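Local coordinates for putative hemin transport system, substrate-binding protein (Burkholderia cenocepacia J2315, PDB 5GIZ) that binds heme in the periplasm, as the substrate-binding component of a probable bacterial hemin uptake system, at residues E60-L65 and A83-A88; P67-A72 and G89-T94; A203-L208 and A231-R236. One frame throughout, in Å; residues are numbered along the deposited sequence.

Contact 1 of 3, residues E60-L65 and A83-A88; sequences EGLLSL and AQVKGA
L63, V85 and Q84 carry most of this contact, in which the C-terminal turns of helices 59-64 and 79-87 lie side by side. The short helical segments run in roughly the same direction, at 33°, with axes 9.9 Å apart. L63 points across the gap. Its CG is anti to the carbonyl carbon (chi1 -68°), and both methyls of the fork close on one target, the methyl of A88. L63 CD1 lies 3.8 Å from A88 CB, and CD2 lies as near. L63 CD2 also faces V85 CG1 at 4.3 Å, more loosely. V85 turns its two methyls toward L62, and the two side chains cross at about a right angle. L62 CD2 sits over the fork, 4.0 Å from V85 CG2 and almost as close to CG1. Helix 59-64 leads to strand 69-72 and helix 79-87 to strand 91-94 of the parallel sheet, and L62 and V85 pack on the same face of it. Both are buried there, L62 on P67 and I9, V85 on V90 and V92. The outer side is polar and exposed. Q84 reaches out with an extended chain, CG anti to the backbone N (chi1 -171°). Its amide NE2 meets the aliphatic CG of E60 at 4.0 Å, while the E60 chain bends at chi2 and crosses Q84 obliquely.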
loop_
_atom_site.group_PDB
_atom_site.type_symbol
_atom_site.label_atom_id
_atom_site.label_comp_id
_atom_site.label_asym_id
_atom_site.label_seq_id
_atom_site.Cartn_x
_atom_site.Cartn_y
_atom_site.Cartn_z
ATOM N N GLU A 60 6.156 -8.302 23.288
ATOM C CA GLU A 60 5.768 -9.435 24.086
ATOM C C GLU A 60 4.737 -10.302 23.387
ATOM O O GLU A 60 4.834 -11.520 23.409
ATOM C CB GLU A 60 5.141 -8.985 25.413
ATOM C CG GLU A 60 6.001 -8.041 26.197
ATOM C CD GLU A 60 5.520 -6.605 26.066
ATOM O OE1 GLU A 60 4.916 -6.124 27.065
ATOM O OE2 GLU A 60 5.711 -5.956 25.000
ATOM N N GLY A 61 3.750 -9.660 22.775
ATOM C CA GLY A 61 2.739 -10.395 22.018
ATOM C C GLY A 61 3.328 -11.142 20.858
ATOM O O GLY A 61 3.027 -12.323 20.612
ATOM N N LEU A 62 4.170 -10.443 20.130
ATOM C CA LEU A 62 4.886 -11.039 19.013
ATOM C C LEU A 62 5.719 -12.235 19.461
ATOM O O LEU A 62 5.624 -13.339 18.902
ATOM C CB LEU A 62 5.700 -9.918 18.342
ATOM C CG LEU A 62 6.366 -10.266 17.018
ATOM C CD1 LEU A 62 6.747 -8.986 16.262
ATOM C CD2 LEU A 62 7.627 -11.127 17.202
ATOM N N LEU A 63 6.512 -12.057 20.513
ATOM C CA LEU A 63 7.333 -13.176 21.001
ATOM C C LEU A 63 6.532 -14.312 21.537
ATOM O O LEU A 63 6.980 -15.452 21.513
ATOM C CB LEU A 63 8.359 -12.705 22.059
ATOM C CG LEU A 63 9.445 -11.810 21.468
ATOM C CD1 LEU A 63 10.206 -11.084 22.562
ATOM C CD2 LEU A 63 10.369 -12.576 20.551
ATOM N N SER A 64 5.338 -14.040 22.060
ATOM C CA SER A 64 4.505 -15.123 22.569
ATOM C C SER A 64 4.063 -16.106 21.481
ATOM O O SER A 64 3.660 -17.240 21.791
ATOM C CB SER A 64 3.270 -14.576 23.293
ATOM O OG SER A 64 2.240 -14.182 22.421
ATOM N N LEU A 65 4.173 -15.688 20.218
ATOM C CA LEU A 65 3.880 -16.552 19.133
ATOM C C LEU A 65 5.079 -17.402 18.688
ATOM O O LEU A 65 5.011 -18.133 17.678
ATOM C CB LEU A 65 3.296 -15.765 17.955
ATOM C CG LEU A 65 2.023 -14.998 18.244
ATOM C CD1 LEU A 65 1.621 -14.200 17.013
ATOM C CD2 LEU A 65 0.924 -15.962 18.682
ATOM N N ALA A 83 13.903 -3.887 18.774
ATOM C CA ALA A 83 15.095 -4.228 19.503
ATOM C C ALA A 83 14.834 -5.357 20.522
ATOM O O ALA A 83 15.690 -6.232 20.704
ATOM C CB ALA A 83 15.631 -2.987 20.184
ATOM N N GLN A 84 13.691 -5.317 21.212
ATOM C CA GLN A 84 13.338 -6.372 22.156
ATOM C C GLN A 84 13.209 -7.736 21.447
ATOM O O GLN A 84 13.622 -8.770 21.990
ATOM C CB GLN A 84 12.045 -6.036 22.915
ATOM C CG GLN A 84 11.745 -6.998 24.049
ATOM C CD GLN A 84 10.494 -6.643 24.857
ATOM O OE1 GLN A 84 9.992 -5.513 24.801
ATOM N NE2 GLN A 84 9.980 -7.622 25.599
ATOM N N VAL A 85 12.659 -7.739 20.231
ATOM C CA VAL A 85 12.504 -9.004 19.485
ATOM C C VAL A 85 13.845 -9.589 19.046
ATOM O O VAL A 85 14.128 -10.806 19.216
ATOM C CB VAL A 85 11.564 -8.812 18.264
ATOM C CG1 VAL A 85 11.546 -10.048 17.337
ATOM C CG2 VAL A 85 10.152 -8.453 18.727
ATOM N N LYS A 86 14.721 -8.722 18.541
ATOM C CA LYS A 86 16.043 -9.143 18.163
ATOM C C LYS A 86 16.803 -9.623 19.397
ATOM O O LYS A 86 17.509 -10.623 19.340
ATOM C CB LYS A 86 16.791 -7.972 17.522
ATOM C CG LYS A 86 16.337 -7.663 16.086
ATOM C CD LYS A 86 17.156 -6.513 15.529
ATOM C CE LYS A 86 16.647 -6.029 14.193
ATOM N NZ LYS A 86 17.206 -4.687 13.845
ATOM N N GLY A 87 16.626 -8.931 20.521
ATOM C CA GLY A 87 17.300 -9.294 21.758
ATOM C C GLY A 87 16.900 -10.628 22.347
ATOM O O GLY A 87 17.625 -11.187 23.192
ATOM N N ALA A 88 15.741 -11.148 21.939
ATOM C CA ALA A 88 15.269 -12.481 22.359
ATOM C C ALA A 88 15.812 -13.579 21.436
ATOM O O ALA A 88 15.475 -14.765 21.583
ATOM C CB ALA A 88 13.746 -12.527 22.359
#

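Contact 2 of 3, residues P67-A72 and G89-T94; sequences PDLVLA and GVTVTT
Strands 69-72 and 91-94 run parallel, and their backbones are joined most firmly from V70 onward. V70 N donates to T91 O at 2.9 Å, nearly along the C=O axis. V70 O then accepts from T93 N at 2.9 Å, a straighter bond at 169°. A72 N gives the third bond to T93 O, 2.8 Å, in the carbonyl plane. T93 thus uses both its N-H and its carbonyl on the partner strand. CA-H...O contacts accompany these bonds; the shortest, T94 CA to A72 O at 3.2 Å, lies beyond the last of them. At the V70, V90 and V92 end of one face the packing is apolar. V90 points its CG1 between P67 CG and V70 CG2, 3.9 Å from each, and crosses both side chains at about a right angle. L62, L63 and V85 of the helices packed on this face cover the corner. The two strands and helix 79-87 form a beta-alpha-beta unit, with 91-94 as an edge strand of the four-stranded parallel sheet within the chain. The start of the pair is looser. There D68 O and T91 N are too far apart to bond directly, and a water bridges them, donating to the carbonyl and accepting from the amide. D68 turns its side chain away, and its OD2 accepts from the backbone N of R7. On the other face, L69 CD1 leans on T91 CG2 at 3.7 Å and toward T93 OG1; T91 is exposed and T93 partly so.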
loop_
_atom_site.group_PDB
_atom_site.type_symbol
_atom_site.label_atom_id
_atom_site.label_comp_id
_atom_site.label_asym_id
_atom_site.label_seq_id
_atom_site.Cartn_x
_atom_site.Cartn_y
_atom_site.Cartn_z
ATOM N N PRO A 67 8.140 -16.935 17.239
ATOM C CA PRO A 67 8.658 -16.910 15.872
ATOM C C PRO A 67 10.075 -17.411 15.783
ATOM O O PRO A 67 10.862 -17.204 16.693
ATOM C CB PRO A 67 8.685 -15.408 15.546
ATOM C CG PRO A 67 8.855 -14.755 16.891
ATOM C CD PRO A 67 7.987 -15.577 17.800
ATOM N N ASP A 68 10.422 -18.004 14.643
ATOM C CA ASP A 68 11.800 -18.228 14.241
ATOM C C ASP A 68 12.331 -17.094 13.368
ATOM O O ASP A 68 13.551 -16.874 13.279
ATOM C CB ASP A 68 11.902 -19.520 13.425
ATOM C CG ASP A 68 11.512 -20.720 14.218
ATOM O OD1 ASP A 68 11.979 -20.864 15.411
ATOM O OD2 ASP A 68 10.653 -21.514 13.777
ATOM N N LEU A 69 11.406 -16.394 12.699
ATOM C CA LEU A 69 11.784 -15.331 11.761
ATOM C C LEU A 69 10.683 -14.301 11.692
ATOM O O LEU A 69 9.535 -14.664 11.698
ATOM C CB LEU A 69 11.993 -15.972 10.402
ATOM C CG LEU A 69 12.238 -15.074 9.189
ATOM C CD1 LEU A 69 13.524 -14.282 9.338
ATOM C CD2 LEU A 69 12.255 -15.900 7.906
ATOM N N VAL A 70 11.053 -13.029 11.584
ATOM C CA VAL A 70 10.162 -11.926 11.356
ATOM C C VAL A 70 10.602 -11.238 10.056
ATOM O O VAL A 70 11.755 -10.852 9.927
ATOM C CB VAL A 70 10.187 -10.896 12.521
ATOM C CG1 VAL A 70 9.380 -9.664 12.170
ATOM C CG2 VAL A 70 9.757 -11.520 13.842
ATOM N N LEU A 71 9.687 -11.093 9.122
ATOM C CA LEU A 71 9.863 -10.288 7.949
ATOM C C LEU A 71 9.190 -8.975 8.207
ATOM O O LEU A 71 7.986 -8.938 8.447
ATOM C CB LEU A 71 9.229 -10.961 6.735
ATOM C CG LEU A 71 9.651 -12.424 6.504
ATOM C CD1 LEU A 71 8.796 -13.005 5.348
ATOM C CD2 LEU A 71 11.116 -12.535 6.293
ATOM N N ALA A 72 9.973 -7.898 8.192
ATOM C CA ALA A 72 9.485 -6.609 8.616
ATOM C C ALA A 72 9.603 -5.545 7.574
ATOM O O ALA A 72 10.667 -5.364 6.946
ATOM C CB ALA A 72 10.239 -6.157 9.868
ATOM N N GLY A 89 16.606 -13.191 20.458
ATOM C CA GLY A 89 17.267 -14.133 19.568
ATOM C C GLY A 89 16.540 -14.429 18.285
ATOM O O GLY A 89 16.950 -15.291 17.514
ATOM N N VAL A 90 15.494 -13.649 18.007
ATOM C CA VAL A 90 14.702 -13.844 16.789
ATOM C C VAL A 90 15.355 -13.047 15.661
ATOM O O VAL A 90 15.697 -11.884 15.837
ATOM C CB VAL A 90 13.249 -13.383 17.028
ATOM C CG1 VAL A 90 12.412 -13.558 15.771
ATOM C CG2 VAL A 90 12.628 -14.152 18.176
ATOM N N THR A 91 15.490 -13.681 14.512
ATOM C CA THR A 91 15.965 -13.045 13.298
ATOM C C THR A 91 14.882 -12.118 12.759
ATOM O O THR A 91 13.734 -12.515 12.567
ATOM C CB THR A 91 16.334 -14.086 12.209
ATOM O OG1 THR A 91 17.406 -14.909 12.736
ATOM C CG2 THR A 91 16.781 -13.412 10.862
ATOM N N VAL A 92 15.260 -10.885 12.469
ATOM C CA VAL A 92 14.348 -9.923 11.930
ATOM C C VAL A 92 15.000 -9.429 10.638
ATOM O O VAL A 92 16.147 -8.887 10.658
ATOM C CB VAL A 92 14.109 -8.738 12.870
ATOM C CG1 VAL A 92 13.260 -7.689 12.195
ATOM C CG2 VAL A 92 13.508 -9.161 14.201
ATOM N N THR A 93 14.352 -9.656 9.510
ATOM C CA THR A 93 14.852 -9.229 8.211
ATOM C C THR A 93 13.949 -8.114 7.751
ATOM O O THR A 93 12.737 -8.268 7.605
ATOM C CB THR A 93 14.890 -10.423 7.267
ATOM O OG1 THR A 93 15.758 -11.432 7.861
ATOM C CG2 THR A 93 15.354 -10.047 5.877
ATOM N N THR A 94 14.567 -6.967 7.466
ATOM C CA THR A 94 13.865 -5.755 7.174
ATOM C C THR A 94 13.948 -5.424 5.696
ATOM O O THR A 94 14.998 -5.614 5.069
ATOM C CB THR A 94 14.398 -4.624 8.068
ATOM O OG1 THR A 94 14.227 -5.012 9.432
ATOM C CG2 THR A 94 13.641 -3.393 7.898
HETATM O O HOH W 1 15.426 -16.606 14.772
#

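Contact 3 of 3, residues A203-L208 and A231-R236; sequences APDVVL and ATPAGR
A234 and P233 of the first turn of helix 233-237 meet P204 and D205 of the loop before strand 206-210. P233 points toward the loop, and its ring carbons CB, CG and CD gather round P204 O, CD nearest at 3.4 Å. The P204 ring crosses T232 obliquely, its CD about 4.1 Å from T232 CB and CG2. D205 points its CB away, but the carboxylate swings back: CG is anti to the carbonyl carbon (chi1 -54°), so OD1 comes 3.7 Å from P233 CB. Its OD2 accepts from R151 N. A234 fills the centre. Its CB faces the carbonyls of P204 and D205, and meets V207 CG2 at 3.9 Å. T232 is the N-cap, with OG1 in the crowded position between backbone N and carbonyl carbon (chi1 62°). There it accepts from G235 N at 2.9 Å and also bonds to F229 O. A234 N donates to P204 O at 2.9 Å, in the carbonyl plane but bent, with an N-H...O angle of 145°. Two N-H groups of the helix's first turn, which has no preceding turn to bond to, are thus satisfied, one by the T232 side chain and one by the loop carbonyl.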
loop_
_atom_site.group_PDB
_atom_site.type_symbol
_atom_site.label_atom_id
_atom_site.label_comp_id
_atom_site.label_asym_id
_atom_site.label_seq_id
_atom_site.Cartn_x
_atom_site.Cartn_y
_atom_site.Cartn_z
ATOM N N ALA A 203 -5.990 22.556 -7.689
ATOM C CA ALA A 203 -7.054 22.451 -8.738
ATOM C C ALA A 203 -7.244 21.008 -9.230
ATOM O O ALA A 203 -7.039 20.693 -10.402
ATOM C CB ALA A 203 -6.711 23.343 -9.908
ATOM N N PRO A 204 -7.535 20.108 -8.295
ATOM C CA PRO A 204 -7.688 18.723 -8.710
ATOM C C PRO A 204 -8.864 18.495 -9.640
ATOM O O PRO A 204 -9.929 19.073 -9.467
ATOM C CB PRO A 204 -7.917 17.990 -7.391
ATOM C CG PRO A 204 -8.465 19.017 -6.471
ATOM C CD PRO A 204 -7.853 20.300 -6.868
ATOM N N ASP A 205 -8.680 17.615 -10.614
ATOM C CA ASP A 205 -9.717 17.096 -11.487
ATOM C C ASP A 205 -10.463 15.928 -10.882
ATOM O O ASP A 205 -11.594 15.731 -11.180
ATOM C CB ASP A 205 -9.126 16.686 -12.844
ATOM C CG ASP A 205 -8.338 17.801 -13.488
ATOM O OD1 ASP A 205 -8.891 18.924 -13.486
ATOM O OD2 ASP A 205 -7.179 17.649 -13.954
ATOM N N VAL A 206 -9.807 15.164 -10.010
ATOM C CA VAL A 206 -10.427 14.016 -9.326
ATOM C C VAL A 206 -9.914 13.997 -7.914
ATOM O O VAL A 206 -8.734 14.315 -7.671
ATOM C CB VAL A 206 -10.013 12.659 -9.963
ATOM C CG1 VAL A 206 -10.728 11.422 -9.342
ATOM C CG2 VAL A 206 -10.281 12.648 -11.465
ATOM N N VAL A 207 -10.768 13.688 -6.963
ATOM C CA VAL A 207 -10.331 13.388 -5.618
ATOM C C VAL A 207 -10.315 11.876 -5.437
ATOM O O VAL A 207 -11.325 11.201 -5.616
ATOM C CB VAL A 207 -11.265 13.997 -4.575
ATOM C CG1 VAL A 207 -10.826 13.623 -3.201
ATOM C CG2 VAL A 207 -11.381 15.513 -4.740
ATOM N N LEU A 208 -9.161 11.366 -5.030
ATOM C CA LEU A 208 -8.915 9.972 -4.759
ATOM C C LEU A 208 -8.802 9.833 -3.250
ATOM O O LEU A 208 -8.162 10.630 -2.581
ATOM C CB LEU A 208 -7.596 9.553 -5.390
ATOM C CG LEU A 208 -7.140 8.099 -5.237
ATOM C CD1 LEU A 208 -8.140 7.154 -5.914
ATOM C CD2 LEU A 208 -5.733 7.928 -5.822
ATOM N N ALA A 231 -15.382 24.153 -4.800
ATOM C CA ALA A 231 -14.883 25.096 -5.757
ATOM C C ALA A 231 -13.571 24.629 -6.342
ATOM O O ALA A 231 -12.581 25.367 -6.349
ATOM C CB ALA A 231 -14.703 26.455 -5.105
ATOM N N THR A 232 -13.584 23.433 -6.901
ATOM C CA THR A 232 -12.454 22.874 -7.637
ATOM C C THR A 232 -13.058 22.164 -8.833
ATOM O O THR A 232 -14.257 21.878 -8.869
ATOM C CB THR A 232 -11.668 21.816 -6.828
ATOM O OG1 THR A 232 -12.529 20.730 -6.523
ATOM C CG2 THR A 232 -11.115 22.374 -5.549
ATOM N N PRO A 233 -12.233 21.794 -9.812
ATOM C CA PRO A 233 -12.825 21.076 -10.936
ATOM C C PRO A 233 -13.499 19.776 -10.515
ATOM O O PRO A 233 -14.595 19.448 -10.996
ATOM C CB PRO A 233 -11.626 20.867 -11.887
ATOM C CG PRO A 233 -10.742 22.030 -11.594
ATOM C CD PRO A 233 -10.875 22.267 -10.105
ATOM N N ALA A 234 -12.843 19.030 -9.617
ATOM C CA ALA A 234 -13.380 17.787 -9.092
ATOM C C ALA A 234 -14.666 18.052 -8.353
ATOM O O ALA A 234 -15.630 17.305 -8.455
ATOM C CB ALA A 234 -12.379 17.145 -8.147
ATOM N N GLY A 235 -14.715 19.131 -7.569
ATOM C CA GLY A 235 -15.963 19.439 -6.833
ATOM C C GLY A 235 -17.140 19.815 -7.694
ATOM O O GLY A 235 -18.245 19.386 -7.474
ATOM N N ARG A 236 -16.885 20.573 -8.737
ATOM C CA ARG A 236 -17.894 21.008 -9.666
ATOM C C ARG A 236 -18.467 19.827 -10.429
ATOM O O ARG A 236 -19.643 19.813 -10.746
ATOM C CB ARG A 236 -17.308 22.055 -10.639
ATOM C CG ARG A 236 -16.963 23.370 -9.919
ATOM C CD ARG A 236 -16.205 24.346 -10.810
ATOM N NE ARG A 236 -15.958 25.510 -9.945
ATOM C CZ ARG A 236 -14.744 25.977 -9.618
ATOM N NH1 ARG A 236 -13.669 25.449 -10.153
ATOM N NH2 ARG A 236 -14.635 26.995 -8.786
#

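Overall arrangement
Contacts 1 and 2 form one continuous patch, with centres 9 Å apart. Their segments alternate along the chain, and L63 CD2 meets V90 CG2 at 3.6 Å where they join. Contact 3 follows later and lies on the opposite side of the chain's centre, about 47 Å from contact 1 and 44 Å from contact 2 between centres. Residues known to bind heme in this protein lie near both regions, although neither heme nor calcium is bound in this model. The side chain of A72 in contact 2 is about 8 Å from that of Q54, and that of L62 in contact 1 about 10 Å. In contact 3, V207 is about 7 Å from H158 by side chain, and A234 about 6 Å from A237, a calcium-binding residue.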